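Tryptophan halogenase superfamily (Brevundimonas sp. BAL3, PDB 6FRL) is a flavin-dependent halogenase that prefers bromination over chlorination, probably acting on electron-rich aromatic substrates. Local coordinates at residues B[322-327]-B[347-352]; B[244-249]-B[399-404]; B[273-278]-B[295-300]; B[355-360]-B[387-392]. One frame throughout, in Å; residues are numbered along the deposited sequence.

How the contacts relate
Starting from the N terminus, the first of the segments is 244-249, and its partner 399-404 comes last, so contact 2 closes a long loop that holds the other three contacts. Inside it they follow in series without crossing. Contact 3 closes first, tying a hairpin turn of the seven-stranded sheet to the loop before helix 300-307. Contact 1 comes next, setting the end of strand 314-323 against the loop before helix 354-367. Contact 4 then pairs that helix with helix 376-402, whose C-terminal end finally completes contact 2. Glu-348 joins contacts 1, 2 and 3: its carboxylate meets Tyr-401 and Trp-277.

Contact 1 of 4, residues B[322-327]-B[347-352]; sequences IPFRPG and LEPLES
Phe-324 and Glu-348 cross at about a right angle, with the CE2 corner of the phenyl ring brought obliquely to CB of the glutamate. The ring atom CE2 of Phe-324 lies 3.6 Å from CB of Glu-348, while CZ of Phe-324 comes within 4.1 Å of CD in the Pro-349 ring. Both partners meet the phenyl group obliquely, and the contact is purely van der Waals. The planes of ring and carboxylate stand 54° apart, so the two do not stack.

What keeps the carboxylate away from the ring is the glutamate's own shape. CG of Glu-348 sits between the backbone N and the carbonyl carbon (chi1 66°), and the chain runs on extended from there. Its OE1 is held elsewhere, hydrogen-bonded to the hydroxyl of Tyr-401 and to the indole NE1 of Trp-277, which gives this buried oxygen two partners. The phenyl ring of Phe-324 also meets Phe-346 edge-to-face. Cutting Phe-324 back to alanine removes the ring and is likely to open a gap beside the Glu-348 methylene and the Pro-349 ring, leaving the aliphatic root of the glutamate less firmly buttressed.

At the start of the loop, Leu-347 packs on Val-393 and Ile-397 of helix 376-402. Strand 314-323 has just ended where Phe-324 begins, and the opposing loop carries the Pro-Leu-Glu-Ser sequence familiar from flavin-dependent tryptophan halogenases. Phe-324 thus leans on the base of a family-signature loop that leads into helix 354-367.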
# COMPACT_ATOMS: atom_id res chain seq x y z
N ILE B 322 -14.68 -30.88 -15.22
CA ILE B 322 -13.90 -30.58 -14.01
C ILE B 322 -14.89 -30.03 -12.96
O ILE B 322 -15.68 -29.13 -13.29
CB ILE B 322 -12.82 -29.52 -14.25
CG1 ILE B 322 -12.04 -29.79 -15.55
CG2 ILE B 322 -11.85 -29.48 -13.07
CD1 ILE B 322 -11.22 -28.61 -16.06
N PRO B 323 -14.92 -30.63 -11.74
CA PRO B 323 -15.63 -29.94 -10.65
C PRO B 323 -14.90 -28.68 -10.15
O PRO B 323 -13.66 -28.62 -10.05
CB PRO B 323 -15.74 -31.01 -9.54
CG PRO B 323 -15.65 -32.31 -10.27
CD PRO B 323 -14.75 -32.06 -11.45
N PHE B 324 -15.71 -27.66 -9.90
CA PHE B 324 -15.27 -26.40 -9.42
C PHE B 324 -15.78 -26.40 -8.03
O PHE B 324 -16.92 -26.79 -7.80
CB PHE B 324 -15.96 -25.27 -10.18
CG PHE B 324 -15.19 -24.75 -11.34
CD1 PHE B 324 -14.21 -25.53 -11.99
CD2 PHE B 324 -15.45 -23.46 -11.81
CE1 PHE B 324 -13.50 -25.02 -13.06
CE2 PHE B 324 -14.75 -22.95 -12.88
CZ PHE B 324 -13.77 -23.73 -13.51
N ARG B 325 -14.95 -25.97 -7.10
CA ARG B 325 -15.42 -25.71 -5.77
C ARG B 325 -14.71 -24.46 -5.22
O ARG B 325 -13.68 -24.54 -4.59
CB ARG B 325 -15.21 -26.95 -4.93
CG ARG B 325 -15.92 -26.84 -3.59
CD ARG B 325 -15.39 -27.88 -2.63
NE ARG B 325 -16.11 -27.86 -1.36
CZ ARG B 325 -15.87 -28.68 -0.36
NH1 ARG B 325 -16.61 -28.59 0.75
NH2 ARG B 325 -14.89 -29.59 -0.44
N PRO B 326 -15.28 -23.27 -5.49
CA PRO B 326 -14.70 -21.99 -5.11
C PRO B 326 -14.53 -21.84 -3.61
O PRO B 326 -15.45 -22.16 -2.85
CB PRO B 326 -15.74 -20.97 -5.55
CG PRO B 326 -16.61 -21.67 -6.52
CD PRO B 326 -16.59 -23.10 -6.15
N GLY B 327 -13.38 -21.35 -3.19
CA GLY B 327 -13.14 -21.19 -1.76
C GLY B 327 -11.69 -21.29 -1.43
O GLY B 327 -10.85 -21.41 -2.32
N LEU B 347 -10.30 -20.35 -7.31
CA LEU B 347 -11.20 -19.38 -7.90
C LEU B 347 -11.13 -19.64 -9.40
O LEU B 347 -10.03 -19.88 -9.92
CB LEU B 347 -10.79 -17.94 -7.55
CG LEU B 347 -10.83 -17.59 -6.06
CD1 LEU B 347 -10.05 -16.32 -5.75
CD2 LEU B 347 -12.28 -17.43 -5.64
N GLU B 348 -12.29 -19.59 -10.06
CA GLU B 348 -12.43 -19.77 -11.50
C GLU B 348 -11.54 -18.78 -12.28
O GLU B 348 -11.31 -17.68 -11.80
CB GLU B 348 -13.89 -19.57 -11.86
CG GLU B 348 -14.38 -18.13 -11.63
CD GLU B 348 -15.89 -17.99 -11.62
OE1 GLU B 348 -16.47 -17.61 -12.68
OE2 GLU B 348 -16.47 -18.20 -10.55
N PRO B 349 -11.07 -19.15 -13.49
CA PRO B 349 -10.05 -18.37 -14.24
C PRO B 349 -10.58 -17.18 -15.05
O PRO B 349 -10.09 -16.90 -16.17
CB PRO B 349 -9.43 -19.41 -15.18
CG PRO B 349 -10.55 -20.36 -15.46
CD PRO B 349 -11.34 -20.44 -14.17
N LEU B 350 -11.54 -16.46 -14.46
CA LEU B 350 -12.22 -15.38 -15.16
C LEU B 350 -11.24 -14.24 -15.41
O LEU B 350 -11.33 -13.55 -16.44
CB LEU B 350 -13.44 -14.88 -14.35
CG LEU B 350 -14.27 -13.74 -14.96
CD1 LEU B 350 -14.90 -14.15 -16.28
CD2 LEU B 350 -15.38 -13.31 -14.00
N GLU B 351 -10.35 -14.03 -14.45
CA GLU B 351 -9.34 -13.01 -14.53
C GLU B 351 -7.92 -13.59 -14.41
O GLU B 351 -7.00 -12.92 -13.91
CB GLU B 351 -9.67 -11.88 -13.52
CG GLU B 351 -10.84 -10.99 -13.97
CD GLU B 351 -10.44 -9.83 -14.88
OE1 GLU B 351 -9.27 -9.67 -15.25
OE2 GLU B 351 -11.34 -9.02 -15.23
N SER B 352 -7.74 -14.82 -14.89
CA SER B 352 -6.40 -15.40 -15.11
C SER B 352 -5.52 -15.38 -13.84
O SER B 352 -4.41 -14.86 -13.88
CB SER B 352 -5.67 -14.60 -16.22
OG SER B 352 -6.43 -14.50 -17.43

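Contact 2 of 4, residues B[244-249]-B[399-404]; sequences RWLPCD and LHYKLN
Three consecutive residues, Leu-246, Pro-247 and Cys-248, meet a single side chain, the ring of Tyr-401. The apolar part of the contact comes from the first two. Pro-247 lies over one face of the ring, its CG 4.4 Å from CE1 of Tyr-401, a loose approach. Leu-246 crosses the tyrosine at about a right angle and brings CD2 to 4.2 Å from CE2 of Tyr-401, at a slant to the ring.

A sulfur-aromatic contact adds a third partner. SG of Cys-248 stands 5.3 Å from the centre of the Tyr-401 ring and 59° off its normal, neither squarely above nor in plane. Its closest approach is to the phenol end, 3.6 Å from OH of Tyr-401. With SG anti to the carbonyl carbon (chi1 -63°), the thiol is turned toward that end of the ring. The hydroxyl itself is hydrogen-bonded to the carboxylate of Glu-348, which should limit any swing of the phenol.

Within 399-404, polar bonds tie off the end of the helix. ND2 of Asn-404 donates to O of Tyr-401 over 2.9 Å, nearly straight at 170° and in the carbonyl plane. The backbone N of Asn-404 reaches the same oxygen, which therefore accepts twice just where the chain leaves helical geometry.

Around this junction, helix 410-417 closes in through Phe-411 and Cys-415 on Pro-247, while Leu-246 also packs on Ile-397 and Ile-398 of helix 376-402. The loop 244-249 thus packs on both helices as it leads into strand 250-257.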
# COMPACT_ATOMS: atom_id res chain seq x y z
N ARG B 244 -21.76 -20.07 -2.25
CA ARG B 244 -22.80 -19.12 -1.91
C ARG B 244 -22.63 -17.76 -2.61
O ARG B 244 -23.63 -17.18 -3.04
CB ARG B 244 -22.89 -18.96 -0.38
CG ARG B 244 -21.78 -18.12 0.23
CD ARG B 244 -21.46 -18.35 1.67
NE ARG B 244 -21.67 -17.13 2.46
CZ ARG B 244 -21.07 -16.84 3.62
NH1 ARG B 244 -20.18 -17.67 4.19
NH2 ARG B 244 -21.38 -15.69 4.24
N TRP B 245 -21.39 -17.27 -2.74
CA TRP B 245 -21.13 -16.00 -3.44
C TRP B 245 -21.01 -16.14 -4.96
O TRP B 245 -21.26 -15.18 -5.66
CB TRP B 245 -19.83 -15.35 -2.96
CG TRP B 245 -19.70 -15.08 -1.51
CD1 TRP B 245 -18.74 -15.58 -0.68
CD2 TRP B 245 -20.53 -14.25 -0.71
NE1 TRP B 245 -18.92 -15.10 0.60
CE2 TRP B 245 -20.01 -14.27 0.60
CE3 TRP B 245 -21.65 -13.48 -0.97
CZ2 TRP B 245 -20.57 -13.54 1.65
CZ3 TRP B 245 -22.22 -12.76 0.07
CH2 TRP B 245 -21.67 -12.79 1.37
N LEU B 246 -20.59 -17.30 -5.47
CA LEU B 246 -20.31 -17.48 -6.90
C LEU B 246 -21.19 -18.59 -7.45
O LEU B 246 -21.11 -19.71 -6.95
CB LEU B 246 -18.83 -17.82 -7.09
CG LEU B 246 -17.90 -16.65 -6.73
CD1 LEU B 246 -16.52 -17.09 -6.29
CD2 LEU B 246 -17.80 -15.68 -7.89
N PRO B 247 -22.02 -18.30 -8.46
CA PRO B 247 -22.99 -19.32 -8.90
C PRO B 247 -22.37 -20.57 -9.54
O PRO B 247 -22.74 -21.70 -9.19
CB PRO B 247 -23.84 -18.58 -9.93
CG PRO B 247 -22.97 -17.49 -10.46
CD PRO B 247 -22.04 -17.11 -9.33
N CYS B 248 -21.41 -20.37 -10.46
CA CYS B 248 -20.91 -21.44 -11.29
C CYS B 248 -20.18 -22.51 -10.45
O CYS B 248 -19.47 -22.20 -9.48
CB CYS B 248 -20.04 -20.90 -12.41
SG CYS B 248 -20.96 -19.84 -13.55
N ASP B 249 -20.41 -23.76 -10.83
CA ASP B 249 -19.97 -24.93 -10.06
C ASP B 249 -19.40 -26.08 -10.92
O ASP B 249 -19.17 -27.16 -10.40
CB ASP B 249 -21.14 -25.41 -9.19
CG ASP B 249 -22.25 -26.07 -10.01
OD1 ASP B 249 -22.49 -25.69 -11.17
OD2 ASP B 249 -22.90 -26.99 -9.48
N LEU B 399 -17.81 -9.01 -8.77
CA LEU B 399 -18.24 -7.78 -9.44
C LEU B 399 -18.68 -7.98 -10.87
O LEU B 399 -19.65 -7.34 -11.30
CB LEU B 399 -17.13 -6.69 -9.39
CG LEU B 399 -17.53 -5.30 -9.89
CD1 LEU B 399 -18.60 -4.69 -9.01
CD2 LEU B 399 -16.35 -4.37 -9.99
N HIS B 400 -17.96 -8.84 -11.61
CA HIS B 400 -18.24 -9.09 -13.03
C HIS B 400 -19.69 -9.63 -13.21
O HIS B 400 -20.44 -9.23 -14.14
CB HIS B 400 -17.24 -10.08 -13.63
CG HIS B 400 -15.82 -9.59 -13.75
ND1 HIS B 400 -15.00 -9.37 -12.66
CD2 HIS B 400 -15.03 -9.39 -14.85
CE1 HIS B 400 -13.79 -9.02 -13.08
NE2 HIS B 400 -13.78 -9.03 -14.41
N TYR B 401 -20.09 -10.53 -12.33
CA TYR B 401 -21.43 -11.09 -12.36
C TYR B 401 -22.47 -10.08 -11.85
O TYR B 401 -23.53 -9.90 -12.45
CB TYR B 401 -21.52 -12.36 -11.49
CG TYR B 401 -20.76 -13.56 -12.00
CD1 TYR B 401 -21.25 -14.31 -13.08
CD2 TYR B 401 -19.57 -13.99 -11.39
CE1 TYR B 401 -20.56 -15.42 -13.56
CE2 TYR B 401 -18.89 -15.11 -11.86
CZ TYR B 401 -19.39 -15.82 -12.93
OH TYR B 401 -18.76 -16.95 -13.40
N LYS B 402 -22.15 -9.43 -10.73
CA LYS B 402 -23.03 -8.46 -10.08
C LYS B 402 -23.51 -7.33 -10.98
O LYS B 402 -24.64 -6.87 -10.81
CB LYS B 402 -22.32 -7.88 -8.86
CG LYS B 402 -23.16 -6.89 -8.04
CD LYS B 402 -24.50 -7.49 -7.62
CE LYS B 402 -25.14 -6.76 -6.45
NZ LYS B 402 -26.52 -7.27 -6.20
N LEU B 403 -22.67 -6.88 -11.93
CA LEU B 403 -22.97 -5.73 -12.80
C LEU B 403 -23.44 -6.08 -14.23
O LEU B 403 -23.62 -5.19 -15.09
CB LEU B 403 -21.73 -4.84 -12.91
CG LEU B 403 -21.11 -4.33 -11.61
CD1 LEU B 403 -19.93 -3.44 -11.93
CD2 LEU B 403 -22.14 -3.55 -10.81
N ASN B 404 -23.66 -7.36 -14.49
CA ASN B 404 -24.09 -7.77 -15.82
C ASN B 404 -25.43 -7.10 -16.18
O ASN B 404 -26.21 -6.77 -15.29
CB ASN B 404 -24.12 -9.30 -15.92
CG ASN B 404 -25.48 -9.87 -15.58
OD1 ASN B 404 -26.37 -9.90 -16.43
ND2 ASN B 404 -25.63 -10.36 -14.34

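Contact 3 of 4, residues B[273-278]-B[295-300]; sequences RSAGWQ and SAHLSD
The methyl group of Ala-275 overlaps the start of the His-297 side chain, CB of Ala-275 lying 3.7 Å from CB of His-297, and it also rests on Leu-298. Ala-275 belongs to the turn of a beta hairpin that links strands 268-273 and 276-282, with N of Arg-273 hydrogen-bonded to O of Gly-276 at its closing end. Trp-277, just past the turn, opens the Trp-x-Trp-x-Ile-Pro sequence that marks the flavin-dependent halogenases.

Leu-298 divides its two branches between neighbouring residues of the turn. Its CG is 3.9 Å from CB of Ala-275, and CD1 flanks the same methyl. The other branch points to the neighbouring residue, with CD2 of Leu-298 3.8 Å from OG of Ser-274. This is a van der Waals contact with a methyl; the hydroxyl finds its polar partner in the carboxylate of Glu-306, in helix 300-307. Leu-298 touches Glu-306 too, so turn, loop and helix converge here.

The imidazole of His-297 meets the alanine methyl at a slant, and its ND1 is hydrogen-bonded to OG of Ser-294. Two residues on, Ser-299 takes the N-cap position of helix 300-307, its OG bonded to N of Gln-302.

Behind the turn, on the hairpin itself, Arg-273 grips Gln-278 side-on. Both NE and NH2 of the guanidinium are directed at the one amide oxygen, which lies close to the guanidinium plane. NE of Arg-273 approaches OE1 of Gln-278 nearly along the C=O axis, at 3.0 Å, with an N-H...O angle of 132°.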
# COMPACT_ATOMS: atom_id res chain seq x y z
N ARG B 273 -22.35 -16.70 -21.94
CA ARG B 273 -23.38 -17.56 -22.55
C ARG B 273 -24.60 -17.61 -21.62
O ARG B 273 -24.72 -16.77 -20.72
CB ARG B 273 -22.81 -18.97 -22.87
CG ARG B 273 -21.56 -19.00 -23.74
CD ARG B 273 -21.80 -18.51 -25.14
NE ARG B 273 -20.68 -18.82 -26.02
CZ ARG B 273 -20.48 -18.25 -27.21
NH1 ARG B 273 -21.33 -17.34 -27.71
NH2 ARG B 273 -19.43 -18.61 -27.96
N SER B 274 -25.51 -18.56 -21.83
CA SER B 274 -26.81 -18.60 -21.12
C SER B 274 -26.72 -18.78 -19.62
O SER B 274 -27.58 -18.28 -18.90
CB SER B 274 -27.75 -19.70 -21.71
OG SER B 274 -27.43 -21.01 -21.25
N ALA B 275 -25.71 -19.51 -19.14
CA ALA B 275 -25.61 -19.81 -17.70
C ALA B 275 -24.19 -19.97 -17.20
O ALA B 275 -23.89 -20.87 -16.40
CB ALA B 275 -26.46 -21.03 -17.33
N GLY B 276 -23.35 -19.03 -17.63
CA GLY B 276 -21.91 -19.03 -17.37
C GLY B 276 -21.17 -18.38 -18.52
O GLY B 276 -21.71 -17.51 -19.19
N TRP B 277 -19.94 -18.83 -18.77
CA TRP B 277 -19.08 -18.15 -19.74
C TRP B 277 -18.00 -19.05 -20.37
O TRP B 277 -17.55 -20.03 -19.79
CB TRP B 277 -18.45 -16.89 -19.08
CG TRP B 277 -17.67 -17.19 -17.85
CD1 TRP B 277 -18.14 -17.26 -16.57
CD2 TRP B 277 -16.27 -17.47 -17.77
NE1 TRP B 277 -17.12 -17.58 -15.69
CE2 TRP B 277 -15.96 -17.73 -16.40
CE3 TRP B 277 -15.25 -17.55 -18.72
CZ2 TRP B 277 -14.68 -18.03 -15.97
CZ3 TRP B 277 -13.97 -17.85 -18.28
CH2 TRP B 277 -13.70 -18.11 -16.91
N GLN B 278 -17.58 -18.68 -21.57
CA GLN B 278 -16.62 -19.42 -22.36
C GLN B 278 -15.27 -18.68 -22.41
O GLN B 278 -15.22 -17.46 -22.58
CB GLN B 278 -17.17 -19.62 -23.78
CG GLN B 278 -16.22 -20.26 -24.81
CD GLN B 278 -16.83 -20.32 -26.20
OE1 GLN B 278 -18.00 -20.00 -26.40
NE2 GLN B 278 -16.04 -20.76 -27.17
N SER B 295 -24.54 -25.95 -13.10
CA SER B 295 -25.23 -27.22 -13.44
C SER B 295 -26.72 -27.18 -13.05
O SER B 295 -27.55 -27.78 -13.72
CB SER B 295 -24.51 -28.46 -12.85
OG SER B 295 -24.59 -28.52 -11.45
N ALA B 296 -27.05 -26.41 -12.02
CA ALA B 296 -28.44 -26.15 -11.66
C ALA B 296 -29.28 -25.42 -12.74
O ALA B 296 -30.51 -25.41 -12.64
CB ALA B 296 -28.51 -25.43 -10.32
N HIS B 297 -28.64 -24.81 -13.74
CA HIS B 297 -29.33 -24.21 -14.90
C HIS B 297 -29.03 -24.92 -16.22
O HIS B 297 -29.69 -24.64 -17.23
CB HIS B 297 -28.90 -22.75 -15.08
CG HIS B 297 -29.22 -21.87 -13.92
ND1 HIS B 297 -28.56 -21.94 -12.71
CD2 HIS B 297 -30.10 -20.84 -13.81
CE1 HIS B 297 -29.05 -21.03 -11.89
NE2 HIS B 297 -29.99 -20.36 -12.53
N LEU B 298 -28.02 -25.78 -16.25
CA LEU B 298 -27.63 -26.47 -17.48
C LEU B 298 -27.32 -27.95 -17.23
O LEU B 298 -26.59 -28.32 -16.30
CB LEU B 298 -26.41 -25.81 -18.14
CG LEU B 298 -26.48 -24.54 -18.99
CD1 LEU B 298 -25.06 -24.17 -19.44
CD2 LEU B 298 -27.39 -24.67 -20.19
N SER B 299 -27.88 -28.79 -18.09
CA SER B 299 -27.44 -30.17 -18.24
C SER B 299 -26.06 -30.20 -18.90
O SER B 299 -25.59 -29.19 -19.47
CB SER B 299 -28.42 -30.92 -19.13
OG SER B 299 -28.45 -30.33 -20.43
N ASP B 300 -25.43 -31.37 -18.85
CA ASP B 300 -24.16 -31.58 -19.53
C ASP B 300 -24.28 -31.42 -21.06
O ASP B 300 -23.42 -30.76 -21.66
CB ASP B 300 -23.57 -32.94 -19.14
CG ASP B 300 -23.00 -32.95 -17.73
OD1 ASP B 300 -23.06 -31.93 -17.01
OD2 ASP B 300 -22.48 -33.99 -17.32

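Contact 4 of 4, residues B[355-360]-B[387-392]; sequences IALIET and AREMER
Glu-389 reaches out to meet Thr-360, bridging two nearly antiparallel helices, 354-367 and 376-402, whose segment axes run at 159° and come no nearer than 11.8 Å. From CB the chain leaves with CG anti to the backbone N (chi1 164°) and stays extended, which carries the carboxylate over to the threonine's helix. CD lies 3.5 Å from OG1 of Thr-360. Of the two oxygens, OE1 is 2.7 Å from OG1 of Thr-360, and O of Leu-357 is also within reach of that hydroxyl. A water donates to that same carbonyl and also to OE1, closing a small polar circuit. OE1 further touches CD2 of Leu-357 at 4.0 Å. The tip, OE2, sits 3.4 Å from CG2 of Thr-360 and forms a salt bridge with Arg-364 one turn further along the threonine's helix.

A leucine in place of Glu-389 would probably leave Arg-364 without this charged mate and the bridging water without one of its acceptors.

Within 387-392, away from the contact with 355-360, Arg-388 grips Glu-391 through NE and NH2, one carboxylate oxygen each, both met from above the carboxylate plane. Beside the polar cluster, the bent chain of Met-390 brings SD to 3.7 Å from CD2 of Leu-357, with CD1 of the leucine close behind.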
# COMPACT_ATOMS: atom_id res chain seq x y z
N ILE B 355 -2.10 -19.09 -11.73
CA ILE B 355 -0.68 -19.03 -11.69
C ILE B 355 -0.25 -17.86 -10.78
O ILE B 355 0.65 -18.02 -9.95
CB ILE B 355 -0.10 -19.04 -13.11
CG1 ILE B 355 -0.25 -20.47 -13.65
CG2 ILE B 355 1.34 -18.54 -13.15
CD1 ILE B 355 0.19 -20.69 -15.10
N ALA B 356 -0.94 -16.72 -10.90
CA ALA B 356 -0.65 -15.56 -10.07
C ALA B 356 -0.67 -15.85 -8.56
O ALA B 356 0.13 -15.31 -7.80
CB ALA B 356 -1.62 -14.45 -10.42
N LEU B 357 -1.61 -16.69 -8.13
CA LEU B 357 -1.74 -17.07 -6.72
C LEU B 357 -0.63 -18.00 -6.22
O LEU B 357 -0.25 -17.97 -5.02
CB LEU B 357 -3.13 -17.65 -6.45
CG LEU B 357 -4.30 -16.62 -6.53
CD1 LEU B 357 -5.61 -17.30 -6.86
CD2 LEU B 357 -4.47 -15.76 -5.27
N ILE B 358 -0.07 -18.80 -7.14
CA ILE B 358 1.16 -19.58 -6.90
C ILE B 358 2.33 -18.64 -6.72
O ILE B 358 3.08 -18.77 -5.75
CB ILE B 358 1.43 -20.59 -8.05
CG1 ILE B 358 0.38 -21.71 -7.98
CG2 ILE B 358 2.84 -21.17 -7.97
CD1 ILE B 358 0.12 -22.40 -9.30
N GLU B 359 2.47 -17.66 -7.62
CA GLU B 359 3.56 -16.67 -7.52
C GLU B 359 3.55 -15.89 -6.18
O GLU B 359 4.59 -15.68 -5.58
CB GLU B 359 3.46 -15.64 -8.65
CG GLU B 359 3.59 -16.11 -10.08
CD GLU B 359 3.33 -14.98 -11.07
OE1 GLU B 359 4.16 -14.02 -11.11
OE2 GLU B 359 2.30 -15.04 -11.79
N THR B 360 2.38 -15.41 -5.77
CA THR B 360 2.26 -14.64 -4.55
C THR B 360 2.56 -15.54 -3.35
O THR B 360 3.18 -15.09 -2.38
CB THR B 360 0.87 -13.99 -4.39
OG1 THR B 360 -0.15 -14.99 -4.49
CG2 THR B 360 0.63 -12.89 -5.44
N ALA B 387 -5.24 -15.27 3.21
CA ALA B 387 -6.70 -15.18 3.36
C ALA B 387 -7.23 -13.86 2.75
O ALA B 387 -8.13 -13.91 1.92
CB ALA B 387 -7.12 -15.27 4.83
N ARG B 388 -6.65 -12.73 3.15
CA ARG B 388 -7.13 -11.45 2.67
C ARG B 388 -6.98 -11.36 1.16
O ARG B 388 -7.89 -10.89 0.47
CB ARG B 388 -6.43 -10.24 3.35
CG ARG B 388 -6.47 -10.20 4.87
CD ARG B 388 -7.87 -10.06 5.49
NE ARG B 388 -8.70 -11.29 5.51
CZ ARG B 388 -8.62 -12.30 6.41
NH1 ARG B 388 -7.72 -12.34 7.39
NH2 ARG B 388 -9.48 -13.32 6.33
N GLU B 389 -5.85 -11.84 0.64
CA GLU B 389 -5.58 -11.78 -0.81
C GLU B 389 -6.62 -12.61 -1.63
O GLU B 389 -7.14 -12.16 -2.68
CB GLU B 389 -4.11 -12.21 -1.11
CG GLU B 389 -3.76 -12.58 -2.55
CD GLU B 389 -2.30 -12.93 -2.72
OE1 GLU B 389 -1.98 -14.13 -2.65
OE2 GLU B 389 -1.44 -12.03 -2.90
N MET B 390 -6.94 -13.79 -1.13
CA MET B 390 -7.98 -14.62 -1.76
C MET B 390 -9.31 -13.89 -1.77
O MET B 390 -10.00 -13.90 -2.79
CB MET B 390 -8.10 -16.00 -1.07
CG MET B 390 -6.93 -16.95 -1.36
SD MET B 390 -6.85 -17.51 -3.07
CE MET B 390 -8.27 -18.61 -3.13
N GLU B 391 -9.66 -13.25 -0.67
CA GLU B 391 -10.92 -12.52 -0.57
C GLU B 391 -10.94 -11.33 -1.55
O GLU B 391 -11.99 -11.06 -2.19
CB GLU B 391 -11.17 -12.02 0.89
CG GLU B 391 -11.47 -13.12 1.93
CD GLU B 391 -11.37 -12.62 3.37
OE1 GLU B 391 -10.94 -11.45 3.62
OE2 GLU B 391 -11.70 -13.37 4.29
N ARG B 392 -9.81 -10.63 -1.67
CA ARG B 392 -9.70 -9.51 -2.61
C ARG B 392 -9.85 -9.96 -4.08
O ARG B 392 -10.45 -9.26 -4.87
CB ARG B 392 -8.43 -8.70 -2.37
CG ARG B 392 -8.27 -8.14 -0.96
CD ARG B 392 -9.20 -7.00 -0.67
NE ARG B 392 -10.58 -7.44 -0.47
CZ ARG B 392 -11.05 -8.02 0.63
NH1 ARG B 392 -10.26 -8.25 1.68
NH2 ARG B 392 -12.33 -8.39 0.66
O HOH W 1 -1.60 -17.18 -2.67